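Local coordinates for Lmo2125 protein (Listeria monocytogenes serovar 1/2a, PDB 5TU0), which binds maltose and, probably as a membrane-attached lipoprotein of the bacterial solute-binding protein 1 family, delivers it to a sugar transporter, at residues 10-15 against 62-66; 18-22 against 307-311; 152-158 against 205-211; 266-272 against 335-341. The protein carries 2 engineered substitutions. One frame throughout, in Å; residues are numbered along the deposited sequence. Where two conformers were deposited one is given.

Contact 1: residues 10-15 against 62-66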
loop_
_atom_site.group_PDB
_atom_site.type_symbol
_atom_site.label_atom_id
_atom_site.label_comp_id
_atom_site.label_asym_id
_atom_site.label_seq_id
_atom_site.Cartn_x
_atom_site.Cartn_y
_atom_site.Cartn_z
ATOM N N THR A 10 -2.154 17.920 28.762
ATOM C CA THR A 10 -1.507 16.663 28.369
ATOM C C THR A 10 -2.145 16.064 27.092
ATOM O O THR A 10 -3.309 16.345 26.780
ATOM C CB THR A 10 -1.513 15.661 29.554
ATOM O OG1 THR A 10 -0.826 14.443 29.194
ATOM C CG2 THR A 10 -2.942 15.357 30.010
ATOM N N LEU A 11 -1.359 15.259 26.369
ATOM C CA LEU A 11 -1.762 14.650 25.099
ATOM C C LEU A 11 -1.331 13.178 25.071
ATOM O O LEU A 11 -0.169 12.867 25.325
ATOM C CB LEU A 11 -1.076 15.376 23.944
ATOM C CG LEU A 11 -1.460 14.913 22.531
ATOM C CD1 LEU A 11 -2.820 15.476 22.151
ATOM C CD2 LEU A 11 -0.409 15.322 21.515
ATOM N N THR A 12 -2.258 12.271 24.761
ATOM C CA THR A 12 -1.917 10.850 24.695
ATOM C C THR A 12 -1.731 10.400 23.245
ATOM O O THR A 12 -2.662 10.489 22.414
ATOM C CB THR A 12 -2.946 9.982 25.433
ATOM O OG1 THR A 12 -2.984 10.378 26.808
ATOM C CG2 THR A 12 -2.563 8.521 25.362
ATOM N N VAL A 13 -0.531 9.890 22.961
ATOM C CA VAL A 13 -0.142 9.482 21.612
ATOM C C VAL A 13 0.021 7.984 21.636
ATOM O O VAL A 13 0.827 7.480 22.408
ATOM C CB VAL A 13 1.196 10.146 21.209
ATOM C CG1 VAL A 13 1.691 9.653 19.843
ATOM C CG2 VAL A 13 1.054 11.657 21.236
ATOM N N SER A 14 -0.782 7.276 20.835
ATOM C CA SER A 14 -0.717 5.824 20.762
ATOM C C SER A 14 -0.123 5.366 19.443
ATOM O O SER A 14 -0.610 5.728 18.365
ATOM C CB SER A 14 -2.098 5.191 20.948
ATOM O OG SER A 14 -2.000 3.770 21.038
ATOM N N VAL A 15 0.913 4.535 19.520
ATOM C CA VAL A 15 1.545 4.027 18.322
ATOM C C VAL A 15 1.959 2.584 18.474
ATOM O O VAL A 15 2.092 2.069 19.575
ATOM C CB VAL A 15 2.794 4.862 17.900
ATOM C CG1 VAL A 15 2.394 6.242 17.415
ATOM C CG2 VAL A 15 3.844 4.951 19.020
ATOM N N PRO A 62 -6.918 7.098 23.120
ATOM C CA PRO A 62 -5.831 8.071 22.968
ATOM C C PRO A 62 -6.312 9.283 22.162
ATOM O O PRO A 62 -7.329 9.202 21.460
ATOM C CB PRO A 62 -4.774 7.284 22.167
ATOM C CG PRO A 62 -5.574 6.304 21.392
ATOM C CD PRO A 62 -6.657 5.879 22.326
ATOM N N ASP A 63 -5.595 10.400 22.267
ATOM C CA ASP A 63 -5.938 11.599 21.513
ATOM C C ASP A 63 -5.523 11.516 20.067
ATOM O O ASP A 63 -6.262 11.973 19.177
ATOM C CB ASP A 63 -5.259 12.813 22.121
ATOM C CG ASP A 63 -5.737 13.092 23.514
ATOM O OD1 ASP A 63 -6.947 13.339 23.671
ATOM O OD2 ASP A 63 -4.893 13.090 24.435
ATOM N N VAL A 64 -4.332 10.969 19.812
ATOM C CA VAL A 64 -3.831 10.821 18.447
ATOM C C VAL A 64 -3.234 9.433 18.256
ATOM O O VAL A 64 -2.746 8.809 19.199
ATOM C CB VAL A 64 -2.775 11.883 18.074
ATOM C CG1 VAL A 64 -3.386 13.282 18.056
ATOM C CG2 VAL A 64 -1.600 11.817 19.025
ATOM N N MET A 65 -3.306 8.953 17.021
ATOM C CA MET A 65 -2.796 7.642 16.659
ATOM C C MET A 65 -2.550 7.628 15.151
ATOM O O MET A 65 -2.722 8.637 14.490
ATOM C CB MET A 65 -3.805 6.577 17.100
ATOM C CG MET A 65 -5.131 6.617 16.345
ATOM S SD MET A 65 -6.593 6.413 17.396
ATOM C CE MET A 65 -6.665 8.100 17.987
ATOM N N MET A 66 -2.150 6.492 14.612
ATOM C CA MET A 66 -1.930 6.382 13.189
ATOM C C MET A 66 -2.949 5.428 12.587
ATOM O O MET A 66 -3.595 4.644 13.295
ATOM C CB MET A 66 -0.507 5.892 12.911
ATOM C CG MET A 66 0.579 6.828 13.437
ATOM S SD MET A 66 2.242 6.121 13.287
ATOM C CE MET A 66 2.330 5.851 11.541
HETATM O O HOH W 1 -1.309 4.214 16.211
#
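Thr12 and Ser14 meet the chain from Pro62 to Met66 as neighbouring parallel β-strands of a periplasmic-binding-protein lobe. The short strand axes diverge by only 15°, with a single bridge pairing Val13 and Val64. Thr12 O receives Val64 N at 3.1 Å and, more weakly, Asp63 N. Further along, Ser14 N gives a straight bond to Val64 O (3.0 Å). Where the second strand has not yet begun, a side chain continues the ladder: Asp63 OD2 accepts Thr12 N at 2.8 Å through its anti lone pair, the N-H pointing almost exactly at it (174°). The other oxygen, OD1, is bound by Ser282 and Asn284, so both carboxylate oxygens are engaged. Leu11 CD1 lies against Asp63 CB, while Pro62 CB and CG rest on Ser14 CB. In one of the two modelled positions of Val64, its CG2 is 3.5 Å from CG2 of Val13; Val64 also packs on helix 285-295, and Val13 on Trp276. The next rung is bridged by a water: Ser14 O stands 4.1 Å from Met66 N, and the water donates to Ser14 O (2.7 Å) and accepts from Met66 N (2.9 Å).

Contact 2: residues 18-22 against 307-311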
loop_
_atom_site.group_PDB
_atom_site.type_symbol
_atom_site.label_atom_id
_atom_site.label_comp_id
_atom_site.label_asym_id
_atom_site.label_seq_id
_atom_site.Cartn_x
_atom_site.Cartn_y
_atom_site.Cartn_z
ATOM N N GLY A 18 6.835 -0.362 16.693
ATOM C CA GLY A 18 7.868 0.125 15.786
ATOM C C GLY A 18 8.067 1.626 15.728
ATOM O O GLY A 18 9.041 2.092 15.168
ATOM N N TYR A 19 7.147 2.388 16.303
ATOM C CA TYR A 19 7.265 3.839 16.306
ATOM C C TYR A 19 7.456 4.426 17.703
ATOM O O TYR A 19 7.620 5.632 17.833
ATOM C CB TYR A 19 6.028 4.470 15.684
ATOM C CG TYR A 19 5.725 3.971 14.292
ATOM C CD1 TYR A 19 6.615 4.176 13.258
ATOM C CD2 TYR A 19 4.521 3.320 14.006
ATOM C CE1 TYR A 19 6.347 3.718 11.979
ATOM C CE2 TYR A 19 4.246 2.858 12.730
ATOM C CZ TYR A 19 5.159 3.062 11.718
ATOM O OH TYR A 19 4.884 2.605 10.457
ATOM N N LYS A 20 7.455 3.577 18.731
ATOM C CA LYS A 20 7.565 4.059 20.117
ATOM C C LYS A 20 8.845 4.860 20.348
ATOM O O LYS A 20 8.790 5.977 20.886
ATOM C CB LYS A 20 7.477 2.892 21.107
ATOM C CG LYS A 20 7.166 3.332 22.529
ATOM C CD LYS A 20 7.295 2.177 23.496
ATOM C CE LYS A 20 7.004 2.613 24.918
ATOM N NZ LYS A 20 7.399 1.527 25.852
ATOM N N ASP A 21 9.987 4.310 19.934
ATOM C CA ASP A 21 11.281 5.014 20.112
ATOM C C ASP A 21 11.313 6.348 19.364
ATOM O O ASP A 21 11.837 7.348 19.865
ATOM C CB ASP A 21 12.449 4.144 19.651
ATOM C CG ASP A 21 12.656 2.914 20.526
ATOM O OD1 ASP A 21 12.091 2.858 21.639
ATOM O OD2 ASP A 21 13.409 2.008 20.107
ATOM N N TYR A 22 10.756 6.344 18.154
ATOM C CA TYR A 22 10.685 7.538 17.337
ATOM C C TYR A 22 9.865 8.616 18.022
ATOM O O TYR A 22 10.320 9.766 18.137
ATOM C CB TYR A 22 10.098 7.216 15.950
ATOM C CG TYR A 22 9.617 8.429 15.215
ATOM C CD1 TYR A 22 10.520 9.334 14.674
ATOM C CD2 TYR A 22 8.245 8.666 15.035
ATOM C CE1 TYR A 22 10.080 10.467 14.001
ATOM C CE2 TYR A 22 7.796 9.791 14.357
ATOM C CZ TYR A 22 8.722 10.686 13.837
ATOM O OH TYR A 22 8.296 11.810 13.153
ATOM N N MET A 307 15.030 6.904 11.632
ATOM C CA MET A 307 14.762 5.885 12.636
ATOM C C MET A 307 14.173 4.570 12.133
ATOM O O MET A 307 14.505 3.495 12.638
ATOM C CB MET A 307 13.777 6.474 13.648
ATOM C CG MET A 307 14.374 7.602 14.460
ATOM S SD MET A 307 15.676 6.983 15.527
ATOM C CE MET A 307 14.723 6.043 16.713
ATOM N N THR A 308 13.326 4.660 11.121
ATOM C CA THR A 308 12.529 3.499 10.664
ATOM C C THR A 308 12.698 3.066 9.225
ATOM O O THR A 308 12.247 1.990 8.879
ATOM C CB THR A 308 11.029 3.832 10.818
ATOM O OG1 THR A 308 10.680 4.889 9.912
ATOM C CG2 THR A 308 10.710 4.259 12.242
ATOM N N ASN A 309 13.326 3.900 8.401
ATOM C CA ASN A 309 13.484 3.654 6.963
ATOM C C ASN A 309 12.150 3.695 6.199
ATOM O O ASN A 309 12.103 3.304 5.043
ATOM C CB ASN A 309 14.269 2.355 6.642
ATOM C CG ASN A 309 15.763 2.493 6.883
ATOM O OD1 ASN A 309 16.543 1.675 6.418
ATOM N ND2 ASN A 309 16.168 3.529 7.595
ATOM N N GLU A 310 11.087 4.187 6.834
ATOM C CA GLU A 310 9.811 4.338 6.135
ATOM C C GLU A 310 9.848 5.655 5.384
ATOM O O GLU A 310 10.334 6.653 5.896
ATOM C CB GLU A 310 8.639 4.205 7.100
ATOM C CG GLU A 310 8.603 2.791 7.675
ATOM C CD GLU A 310 7.297 2.427 8.314
ATOM O OE1 GLU A 310 6.273 2.496 7.628
ATOM O OE2 GLU A 310 7.302 2.021 9.489
ATOM N N VAL A 311 9.345 5.642 4.157
ATOM C CA VAL A 311 9.408 6.798 3.284
ATOM C C VAL A 311 8.439 7.900 3.694
ATOM O O VAL A 311 7.238 7.662 3.786
ATOM C CB VAL A 311 9.160 6.393 1.822
ATOM C CG1 VAL A 311 9.271 7.601 0.912
ATOM C CG2 VAL A 311 10.159 5.307 1.420
#
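Tyr19 reaches over to Glu310 with the hydroxyl end of its ring, joining the first turns of helix 17-34 to the ST turn at the C-terminal end of helix 298-308 in a solute-binding-protein fold. Tyr19 OH donates to Glu310 OE2 at 2.7 Å. The oxygen is met on its syn side, 27° out of the carboxylate plane, and sits at the edge of the tyrosine ring, whose plane is turned 36° from that of the carboxylate. Lys274 is hydrogen-bonded to the same hydroxyl and forms a long, weak ion pair with Glu310, an arrangement that would probably favour a charged carboxylate. The chain turns after the helix, with Asn309 at positive phi, and Thr308 OG1, which also bonds Leu304 O, accepts Glu310 N at 3.2 Å to make the ST turn. With OG1 so engaged between its own N and carbonyl carbon (chi1 66°), the methyl CG2 of Thr308 is left facing helix 17-34, 4.0 Å from Gly18 O. Just before it in the chain, Met307, in the conformer modelled here, lies against Asp21 and Tyr22. Its CG meets the edge of the Tyr22 ring, 4.2 Å from CD1 of Tyr22.

Contact 3: residues 152-158 against 205-211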
loop_
_atom_site.group_PDB
_atom_site.type_symbol
_atom_site.label_atom_id
_atom_site.label_comp_id
_atom_site.label_asym_id
_atom_site.label_seq_id
_atom_site.Cartn_x
_atom_site.Cartn_y
_atom_site.Cartn_z
ATOM N N LYS A 152 8.388 -24.942 -17.091
ATOM C CA LYS A 152 7.986 -23.857 -16.183
ATOM C C LYS A 152 9.245 -23.205 -15.627
ATOM O O LYS A 152 10.330 -23.833 -15.583
ATOM C CB LYS A 152 7.052 -24.371 -15.082
ATOM C CG LYS A 152 5.861 -25.177 -15.611
ATOM C CD LYS A 152 5.069 -24.414 -16.664
ATOM C CE LYS A 152 3.885 -25.215 -17.155
ATOM N NZ LYS A 152 3.057 -24.410 -18.082
ATOM N N ASN A 153 9.099 -21.946 -15.221
ATOM C CA ASN A 153 10.241 -21.132 -14.841
ATOM C C ASN A 153 9.858 -20.148 -13.741
ATOM O O ASN A 153 8.740 -19.663 -13.706
ATOM C CB ASN A 153 10.728 -20.422 -16.127
ATOM C CG ASN A 153 12.017 -19.630 -15.932
ATOM O OD1 ASN A 153 12.001 -18.536 -15.374
ATOM N ND2 ASN A 153 13.130 -20.159 -16.463
ATOM N N THR A 154 10.805 -19.878 -12.838
ATOM C CA THR A 154 10.593 -18.973 -11.713
ATOM C C THR A 154 11.469 -17.731 -11.798
ATOM O O THR A 154 11.704 -17.081 -10.770
ATOM C CB THR A 154 10.862 -19.697 -10.358
ATOM O OG1 THR A 154 12.202 -20.237 -10.341
ATOM C CG2 THR A 154 9.853 -20.821 -10.141
ATOM N N GLY A 155 11.943 -17.400 -13.006
ATOM C CA GLY A 155 12.792 -16.220 -13.225
ATOM C C GLY A 155 12.174 -14.979 -12.608
ATOM O O GLY A 155 12.834 -14.239 -11.859
ATOM N N PHE A 156 10.904 -14.773 -12.921
ATOM C CA PHE A 156 10.108 -13.671 -12.373
ATOM C C PHE A 156 8.830 -14.252 -11.781
ATOM O O PHE A 156 8.198 -15.117 -12.405
ATOM C CB PHE A 156 9.754 -12.654 -13.462
ATOM C CG PHE A 156 8.646 -11.712 -13.070
ATOM C CD1 PHE A 156 8.868 -10.722 -12.141
ATOM C CD2 PHE A 156 7.375 -11.828 -13.626
ATOM C CE1 PHE A 156 7.843 -9.857 -11.760
ATOM C CE2 PHE A 156 6.350 -10.956 -13.261
ATOM C CZ PHE A 156 6.586 -9.979 -12.330
ATOM N N LEU A 157 8.446 -13.778 -10.588
ATOM C CA LEU A 157 7.197 -14.216 -9.962
ATOM C C LEU A 157 6.451 -13.026 -9.414
ATOM O O LEU A 157 7.071 -12.090 -8.914
ATOM C CB LEU A 157 7.459 -15.174 -8.800
ATOM C CG LEU A 157 8.204 -16.480 -9.093
ATOM C CD1 LEU A 157 8.578 -17.173 -7.789
ATOM C CD2 LEU A 157 7.379 -17.389 -9.990
ATOM N N ALA A 158 5.128 -13.074 -9.504
ATOM C CA ALA A 158 4.245 -12.045 -8.895
ATOM C C ALA A 158 2.961 -12.729 -8.432
ATOM O O ALA A 158 2.409 -13.570 -9.145
ATOM C CB ALA A 158 3.942 -10.934 -9.877
ATOM N N TRP A 205 1.247 -15.537 -18.262
ATOM C CA TRP A 205 2.250 -15.944 -17.268
ATOM C C TRP A 205 1.782 -17.183 -16.499
ATOM O O TRP A 205 2.532 -18.156 -16.367
ATOM C CB TRP A 205 2.592 -14.803 -16.311
ATOM C CG TRP A 205 3.536 -13.785 -16.920
ATOM C CD1 TRP A 205 3.202 -12.687 -17.684
ATOM C CD2 TRP A 205 4.969 -13.773 -16.804
ATOM N NE1 TRP A 205 4.348 -12.009 -18.055
ATOM C CE2 TRP A 205 5.441 -12.654 -17.530
ATOM C CE3 TRP A 205 5.900 -14.610 -16.171
ATOM C CZ2 TRP A 205 6.807 -12.345 -17.628
ATOM C CZ3 TRP A 205 7.246 -14.309 -16.273
ATOM C CH2 TRP A 205 7.684 -13.167 -16.990
ATOM N N PHE A 206 0.541 -17.164 -16.019
ATOM C CA PHE A 206 -0.013 -18.338 -15.298
ATOM C C PHE A 206 -0.025 -19.618 -16.114
ATOM O O PHE A 206 0.368 -20.694 -15.615
ATOM C CB PHE A 206 -1.457 -18.070 -14.862
ATOM C CG PHE A 206 -1.561 -17.185 -13.676
ATOM C CD1 PHE A 206 -1.134 -17.642 -12.447
ATOM C CD2 PHE A 206 -2.139 -15.920 -13.767
ATOM C CE1 PHE A 206 -1.243 -16.860 -11.323
ATOM C CE2 PHE A 206 -2.229 -15.120 -12.648
ATOM C CZ PHE A 206 -1.793 -15.590 -11.420
ATOM N N GLN A 207 -0.466 -19.492 -17.365
ATOM C CA GLN A 207 -0.669 -20.643 -18.234
ATOM C C GLN A 207 0.576 -21.137 -18.998
ATOM O O GLN A 207 0.731 -22.348 -19.186
ATOM C CB GLN A 207 -1.835 -20.356 -19.191
ATOM C CG GLN A 207 -3.190 -20.318 -18.491
ATOM C CD GLN A 207 -3.650 -21.703 -18.024
ATOM O OE1 GLN A 207 -3.614 -22.667 -18.793
ATOM N NE2 GLN A 207 -4.102 -21.803 -16.769
ATOM N N ASP A 208 1.471 -20.222 -19.389
ATOM C CA ASP A 208 2.650 -20.589 -20.197
ATOM C C ASP A 208 3.996 -20.619 -19.500
ATOM O O ASP A 208 4.934 -21.213 -20.027
ATOM C CB ASP A 208 2.813 -19.611 -21.367
ATOM C CG ASP A 208 1.593 -19.531 -22.251
ATOM O OD1 ASP A 208 0.722 -20.403 -22.182
ATOM O OD2 ASP A 208 1.518 -18.575 -23.033
ATOM N N VAL A 209 4.122 -19.991 -18.349
ATOM C CA VAL A 209 5.434 -19.852 -17.721
ATOM C C VAL A 209 5.519 -20.419 -16.312
ATOM O O VAL A 209 6.404 -21.181 -15.987
ATOM C CB VAL A 209 5.764 -18.338 -17.595
ATOM C CG1 VAL A 209 7.058 -18.087 -16.824
ATOM C CG2 VAL A 209 5.806 -17.673 -18.958
ATOM N N TRP A 210 4.576 -20.037 -15.467
ATOM C CA TRP A 210 4.694 -20.372 -14.064
ATOM C C TRP A 210 4.341 -21.781 -13.571
ATOM O O TRP A 210 3.497 -22.471 -14.155
ATOM C CB TRP A 210 3.890 -19.366 -13.230
ATOM C CG TRP A 210 4.443 -18.008 -13.199
ATOM C CD1 TRP A 210 5.766 -17.640 -13.303
ATOM C CD2 TRP A 210 3.721 -16.809 -12.890
ATOM N NE1 TRP A 210 5.888 -16.274 -13.153
ATOM C CE2 TRP A 210 4.651 -15.745 -12.899
ATOM C CE3 TRP A 210 2.370 -16.525 -12.656
ATOM C CZ2 TRP A 210 4.274 -14.424 -12.659
ATOM C CZ3 TRP A 210 1.995 -15.187 -12.415
ATOM C CH2 TRP A 210 2.947 -14.168 -12.426
ATOM N N PRO A 211 4.988 -22.193 -12.466
ATOM C CA PRO A 211 4.629 -23.419 -11.780
ATOM C C PRO A 211 3.162 -23.338 -11.342
ATOM O O PRO A 211 2.653 -22.224 -11.050
ATOM C CB PRO A 211 5.539 -23.423 -10.547
ATOM C CG PRO A 211 6.695 -22.594 -10.909
ATOM C CD PRO A 211 6.179 -21.563 -11.869
HETATM O O HOH W 2 2.142 -22.620 -16.197
#
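The backbones come together at Lys152 and Val209, just where helix 193-208 has ended, and Asn153 N bonds Val209 O at 2.9 Å. From there the two chains diverge, and the indole of Trp210 fills the angle between them. Its NE1 donates to Phe156 O (2.7 Å), the acceptor lying 20° off the ring plane, while Asn153 O stands at the ring's edge. Leu157 CD2 meets the pyrrole side, 3.7 Å from CD1 of Trp210, and Ala158 CB lies 4.2 Å from CH2 of Trp210. Phe156, its CG anti to the backbone N (chi1 164°), touches Trp210 with CE2 and also turns an edge to the face of Trp205, planes at 74°, CD2 of Phe156 lying 3.6 Å from CZ3 of Trp205. Trp205 in turn lays its CB on one face of Trp210, whose CZ3 sits 3.8 Å above the centre of the Phe206 ring. At the helix end, a water accepts from Lys152 NZ at 2.8 Å and donates to Phe206 O and Trp210 O. Asn153 OD1 takes Gly155 N in an Asx turn that leads into strand 156-157. With Trp160 against both tryptophans, this is an aromatic cluster between a helix C-terminus and a strand, within the α/β architecture of a solute-binding protein lobe.

Contact 4: residues 266-272 against 335-341; sequences EYSPFAG and QYKNAQP
Tyr336 and Phe270 are each met at an edge by a backbone oxygen: Gly272 O lies near the plane of the tyrosine and Gln340 O near that of the phenylalanine. The methyl of Ala271 approaches the tyrosine obliquely, CB 3.5 Å from CE1 of Tyr336, and also touches CB of Ala339. Phe270 turns away and stacks on Tyr167. Beside the rings the two loops pair for a moment like strands. Gln340 N donates to Pro269 O at 3.1 Å, and Ala271 N to Gln340 O at 2.8 Å, the latter arriving 58° out of the carbonyl plane. The type I turn from Tyr336 to Ala339 swings the chain out of helix 327-336 and brings Ala339 against Pro269, CB of Ala339 4.2 Å from CG of Pro269. Gln335, bent at chi2 (63°), curls its amide back so that NE2 stands 2.8 Å from Tyr267 O, while its OE1 bonds Ile258 N. The amide of Asn338 lies across the aliphatic part of Glu266, OD1 of Asn338 3.3 Å from CG of Glu266, with the carboxylate and amide planes 40° apart. Gly272 brings this junction close to the sugar, its nearest approach to a bound glucose unit being about 6 Å. Chemically, two backbone bonds join the loops, while the polar ends of Glu266 (to Lys257 and Thr260) and Tyr336 (to Asp96 and Gln99) bond outside them.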
loop_
_atom_site.group_PDB
_atom_site.type_symbol
_atom_site.label_atom_id
_atom_site.label_comp_id
_atom_site.label_asym_id
_atom_site.label_seq_id
_atom_site.Cartn_x
_atom_site.Cartn_y
_atom_site.Cartn_z
ATOM N N GLU A 266 3.560 2.619 -17.241
ATOM C CA GLU A 266 4.024 2.131 -15.965
ATOM C C GLU A 266 2.968 1.315 -15.252
ATOM O O GLU A 266 1.767 1.563 -15.376
ATOM C CB GLU A 266 4.462 3.292 -15.067
ATOM C CG GLU A 266 5.620 4.092 -15.628
ATOM C CD GLU A 266 6.837 3.214 -15.897
ATOM O OE1 GLU A 266 7.298 2.536 -14.969
ATOM O OE2 GLU A 266 7.324 3.193 -17.033
ATOM N N TYR A 267 3.437 0.312 -14.513
ATOM C CA TYR A 267 2.591 -0.476 -13.629
ATOM C C TYR A 267 2.040 0.575 -12.647
ATOM O O TYR A 267 2.804 1.418 -12.161
ATOM C CB TYR A 267 3.449 -1.505 -12.916
ATOM C CG TYR A 267 2.742 -2.712 -12.377
ATOM C CD1 TYR A 267 2.130 -2.696 -11.120
ATOM C CD2 TYR A 267 2.734 -3.900 -13.092
ATOM C CE1 TYR A 267 1.514 -3.832 -10.616
ATOM C CE2 TYR A 267 2.133 -5.034 -12.585
ATOM C CZ TYR A 267 1.531 -4.999 -11.353
ATOM O OH TYR A 267 0.915 -6.141 -10.877
ATOM N N SER A 268 0.745 0.499 -12.353
ATOM C CA SER A 268 0.072 1.511 -11.534
ATOM C C SER A 268 -0.559 0.923 -10.280
ATOM O O SER A 268 -1.782 0.836 -10.170
ATOM C CB SER A 268 -0.968 2.211 -12.394
ATOM O OG SER A 268 -0.358 2.767 -13.542
ATOM N N PRO A 269 0.281 0.535 -9.305
ATOM C CA PRO A 269 -0.217 -0.119 -8.105
ATOM C C PRO A 269 -0.950 0.829 -7.164
ATOM O O PRO A 269 -0.960 2.018 -7.421
ATOM C CB PRO A 269 1.057 -0.614 -7.446
ATOM C CG PRO A 269 2.065 0.425 -7.798
ATOM C CD PRO A 269 1.720 0.836 -9.198
ATOM N N PHE A 270 -1.578 0.293 -6.122
ATOM C CA PHE A 270 -2.224 1.142 -5.113
ATOM C C PHE A 270 -1.158 1.957 -4.363
ATOM O O PHE A 270 -0.089 1.442 -4.039
ATOM C CB PHE A 270 -3.026 0.327 -4.093
ATOM C CG PHE A 270 -4.276 -0.300 -4.650
ATOM C CD1 PHE A 270 -5.275 0.482 -5.204
ATOM C CD2 PHE A 270 -4.460 -1.676 -4.602
ATOM C CE1 PHE A 270 -6.428 -0.090 -5.716
ATOM C CE2 PHE A 270 -5.615 -2.254 -5.117
ATOM C CZ PHE A 270 -6.600 -1.458 -5.664
ATOM N N ALA A 271 -1.468 3.224 -4.107
ATOM C CA ALA A 271 -0.596 4.119 -3.338
ATOM C C ALA A 271 -0.997 3.953 -1.871
ATOM O O ALA A 271 -2.023 4.492 -1.451
ATOM C CB ALA A 271 -0.799 5.561 -3.780
ATOM N N GLY A 272 -0.197 3.225 -1.099
ATOM C CA GLY A 272 -0.499 2.958 0.300
ATOM C C GLY A 272 0.284 3.872 1.220
ATOM O O GLY A 272 0.985 4.805 0.776
ATOM N N GLN A 335 8.307 4.576 -7.858
ATOM C CA GLN A 335 7.082 3.855 -8.203
ATOM C C GLN A 335 5.828 4.598 -7.719
ATOM O O GLN A 335 4.794 4.595 -8.385
ATOM C CB GLN A 335 7.103 2.434 -7.646
ATOM C CG GLN A 335 5.981 1.574 -8.181
ATOM C CD GLN A 335 6.074 1.387 -9.683
ATOM O OE1 GLN A 335 7.149 1.144 -10.227
ATOM N NE2 GLN A 335 4.947 1.501 -10.359
ATOM N N TYR A 336 5.937 5.274 -6.583
ATOM C CA TYR A 336 4.785 5.995 -6.025
ATOM C C TYR A 336 4.245 7.049 -7.005
ATOM O O TYR A 336 3.050 7.349 -7.001
ATOM C CB TYR A 336 5.157 6.618 -4.672
ATOM C CG TYR A 336 3.980 7.000 -3.829
ATOM C CD1 TYR A 336 3.300 6.039 -3.075
ATOM C CD2 TYR A 336 3.554 8.313 -3.757
ATOM C CE1 TYR A 336 2.227 6.390 -2.275
ATOM C CE2 TYR A 336 2.487 8.670 -2.964
ATOM C CZ TYR A 336 1.826 7.706 -2.238
ATOM O OH TYR A 336 0.761 8.090 -1.465
ATOM N N LYS A 337 5.116 7.570 -7.876
ATOM C CA LYS A 337 4.714 8.553 -8.894
ATOM C C LYS A 337 3.610 7.996 -9.786
ATOM O O LYS A 337 2.772 8.746 -10.271
ATOM C CB LYS A 337 5.887 8.955 -9.797
ATOM C CG LYS A 337 7.057 9.632 -9.107
ATOM C CD LYS A 337 8.189 9.823 -10.102
ATOM C CE LYS A 337 9.460 10.293 -9.434
ATOM N NZ LYS A 337 9.278 11.600 -8.755
ATOM N N ASN A 338 3.611 6.681 -9.973
ATOM C CA ASN A 338 2.621 6.017 -10.825
ATOM C C ASN A 338 1.535 5.276 -10.043
ATOM O O ASN A 338 0.704 4.614 -10.646
ATOM C CB ASN A 338 3.346 5.031 -11.757
ATOM C CG ASN A 338 4.438 5.697 -12.574
ATOM O OD1 ASN A 338 5.602 5.305 -12.512
ATOM N ND2 ASN A 338 4.081 6.717 -13.301
ATOM N N ALA A 339 1.541 5.382 -8.711
ATOM C CA ALA A 339 0.539 4.707 -7.886
ATOM C C ALA A 339 -0.677 5.594 -7.644
ATOM O O ALA A 339 -0.532 6.814 -7.495
ATOM C CB ALA A 339 1.144 4.304 -6.550
ATOM N N GLN A 340 -1.866 4.982 -7.607
ATOM C CA GLN A 340 -3.093 5.723 -7.314
ATOM C C GLN A 340 -3.696 5.280 -5.999
ATOM O O GLN A 340 -3.599 4.116 -5.636
ATOM C CB GLN A 340 -4.152 5.588 -8.404
ATOM C CG GLN A 340 -4.524 4.179 -8.804
ATOM C CD GLN A 340 -3.654 3.661 -9.916
ATOM O OE1 GLN A 340 -2.444 3.615 -9.792
ATOM N NE2 GLN A 340 -4.277 3.277 -11.023
ATOM N N PRO A 341 -4.332 6.213 -5.271
ATOM C CA PRO A 341 -4.953 5.805 -4.018
ATOM C C PRO A 341 -6.037 4.749 -4.222
ATOM O O PRO A 341 -6.779 4.805 -5.208
ATOM C CB PRO A 341 -5.613 7.104 -3.502
ATOM C CG PRO A 341 -4.910 8.200 -4.178
ATOM C CD PRO A 341 -4.419 7.677 -5.483
HETATM O O HOH W 3 6.725 3.021 -12.372
#

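How the contacts relate
From the N terminus, strand 10-15 runs into helix 17-34, so contacts 1 and 2 begin almost together. Contact 1 closes first, joining strands 10-15 and 64-68; contact 2 waits until 307-311, tying helix 17-34 to the end of helix 298-308, and the two cross along the chain. They also touch, Met66 SD lying 3.7 Å from Tyr19 CD2. Contact 3, between strand 156-157 and the end of helix 193-208, is nested within the long loop of contact 2, about 46 Å from contact 1 between centres. Contact 4 opens before contact 2 closes and ends after it, so these also cross; it ties the loop before strand 272-278 to the end of helix 327-336.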